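Cellulosomal scaffoldin (Acetivibrio cellulolyticus, PDB 4WI0) probably contributes to cellulose breakdown as a cellulosome scaffold, this chain being its C-terminal X module and dockerin, which docks onto a type II cohesin. Local coordinates at residues B[123-127]-B[128-132]. The protein carries 1 engineered substitution. Numbering follows the deposited sequence.
With CA (calcium ion), chain D.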
loop_
_atom_site.group_PDB
_atom_site.type_symbol
_atom_site.label_atom_id
_atom_site.label_comp_id
_atom_site.label_asym_id
_atom_site.label_seq_id
_atom_site.Cartn_x
_atom_site.Cartn_y
_atom_site.Cartn_z
ATOM N N ALA B 123 9.405 -14.141 9.959
ATOM C CA ALA B 123 9.284 -13.886 11.399
ATOM C C ALA B 123 8.927 -12.426 11.696
ATOM O O ALA B 123 8.190 -12.143 12.640
ATOM C CB ALA B 123 10.576 -14.263 12.109
ATOM N N LYS B 124 9.446 -11.510 10.883
ATOM C CA LYS B 124 9.193 -10.077 11.051
ATOM C C LYS B 124 7.756 -9.650 10.716
ATOM O O LYS B 124 7.299 -8.599 11.163
ATOM C CB LYS B 124 10.182 -9.281 10.200
ATOM C CG LYS B 124 10.034 -7.780 10.315
ATOM C CD LYS B 124 11.183 -7.063 9.637
ATOM C CE LYS B 124 12.404 -6.993 10.530
ATOM N NZ LYS B 124 13.466 -6.199 9.859
ATOM N N TYR B 125 7.054 -10.447 9.921
ATOM C CA TYR B 125 5.667 -10.150 9.563
ATOM C C TYR B 125 4.731 -10.189 10.781
ATOM O O TYR B 125 4.795 -11.104 11.594
ATOM C CB TYR B 125 5.204 -11.148 8.507
ATOM C CG TYR B 125 3.733 -11.125 8.159
ATOM C CD1 TYR B 125 2.797 -11.787 8.956
ATOM C CD2 TYR B 125 3.282 -10.491 7.002
ATOM C CE1 TYR B 125 1.455 -11.793 8.626
ATOM C CE2 TYR B 125 1.939 -10.494 6.666
ATOM C CZ TYR B 125 1.033 -11.151 7.482
ATOM O OH TYR B 125 -0.296 -11.163 7.161
ATOM N N GLN B 126 3.860 -9.191 10.890
ATOM C CA GLN B 126 2.821 -9.168 11.916
ATOM C C GLN B 126 1.471 -8.991 11.237
ATOM O O GLN B 126 1.255 -8.006 10.528
ATOM C CB GLN B 126 3.056 -8.021 12.895
ATOM C CG GLN B 126 4.427 -8.010 13.557
ATOM C CD GLN B 126 4.722 -6.682 14.246
ATOM O OE1 GLN B 126 3.814 -6.013 14.746
ATOM N NE2 GLN B 126 5.994 -6.290 14.266
ATOM N N VAL B 127 0.562 -9.932 11.462
ATOM C CA VAL B 127 -0.726 -9.946 10.764
ATOM C C VAL B 127 -1.499 -8.622 10.905
ATOM O O VAL B 127 -2.176 -8.199 9.975
ATOM C CB VAL B 127 -1.598 -11.156 11.198
ATOM C CG1 VAL B 127 -2.092 -11.006 12.630
ATOM C CG2 VAL B 127 -2.761 -11.349 10.239
ATOM N N GLY B 128 -1.372 -7.964 12.055
ATOM C CA GLY B 128 -2.005 -6.665 12.285
ATOM C C GLY B 128 -1.590 -5.549 11.344
ATOM O O GLY B 128 -2.377 -4.636 11.077
ATOM N N LEU B 129 -0.354 -5.605 10.849
ATOM C CA LEU B 129 0.166 -4.594 9.929
ATOM C C LEU B 129 -0.255 -4.881 8.485
ATOM O O LEU B 129 -0.230 -3.993 7.625
ATOM C CB LEU B 129 1.692 -4.521 10.039
ATOM C CG LEU B 129 2.270 -4.326 11.453
ATOM C CD1 LEU B 129 3.785 -4.240 11.389
ATOM C CD2 LEU B 129 1.700 -3.102 12.148
ATOM N N ASP B 130 -0.632 -6.135 8.231
ATOM C CA ASP B 130 -1.200 -6.553 6.950
ATOM C C ASP B 130 -2.682 -6.165 6.936
ATOM O O ASP B 130 -3.552 -6.993 7.191
ATOM C CB ASP B 130 -1.007 -8.075 6.774
ATOM C CG ASP B 130 -1.575 -8.608 5.466
ATOM O OD1 ASP B 130 -2.069 -7.802 4.643
ATOM O OD2 ASP B 130 -1.513 -9.843 5.255
ATOM N N LEU B 131 -2.946 -4.899 6.610
ATOM C CA LEU B 131 -4.282 -4.317 6.692
ATOM C C LEU B 131 -5.305 -5.015 5.797
ATOM O O LEU B 131 -6.411 -5.283 6.245
ATOM C CB LEU B 131 -4.250 -2.816 6.376
ATOM C CG LEU B 131 -3.462 -1.934 7.347
ATOM C CD1 LEU B 131 -3.592 -0.462 6.982
ATOM C CD2 LEU B 131 -3.928 -2.158 8.777
ATOM N N ASN B 132 -4.946 -5.305 4.550
ATOM C CA ASN B 132 -5.877 -5.989 3.639
ATOM C C ASN B 132 -5.856 -7.522 3.726
ATOM O O ASN B 132 -6.532 -8.194 2.953
ATOM C CB ASN B 132 -5.700 -5.517 2.182
ATOM C CG ASN B 132 -4.347 -5.891 1.578
ATOM O OD1 ASN B 132 -3.502 -6.532 2.211
ATOM N ND2 ASN B 132 -4.127 -5.449 0.348
HETATM CA CA CA D . -1.257 -6.600 2.735
HETATM O O HOH W 1 -0.457 -6.027 0.497
#
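The phenol ring of Tyr-125 meets the carboxylate of Asp-130 at the edge of the ring: OD2 lies in the ring plane beside the hydroxyl, and the two flat groups are turned 75° apart. The pair stands at the entrance to the second calcium loop of the dockerin, an EF-hand-like site in which Asp-130 is the first ligand. Tyrosine suits its place because the ring with its para hydroxyl, carried with CG anti to the backbone N (chi1 171°), reaches the carboxylate from five residues back. Its OH donates to Asp-130 OD2 over 2.6 Å, and the carboxylate oxygen accepts with its anti lone pair, the one directed away from OD1. Gly-135 N also donates to OD2, and these two bonds, together with the metal bond on OD1, fix the rotation of the carboxylate; Tyr-125 is thus a second-shell residue that positions a first-shell ligand.

Two overlapping turns join the partners: Leu-129 N hydrogen-bonds to Gln-126 O at 2.9 Å, and Asp-130 N makes a weak bond to Val-127 O. The extended Gln-126 side chain lies alongside Leu-129, with Gln-126 OE1 3.8 Å from Leu-129 CD1; the aliphatic leucine is buried, touching Ile-137 and Met-94, while the polar glutamine suits the exposed side.

Asp-134, Ala-136 and Asp-141 complete the protein ligands of the calcium ion, to which Asp-130 OD1 binds at 2.4 Å and Asn-132 OD1 at 2.3 Å.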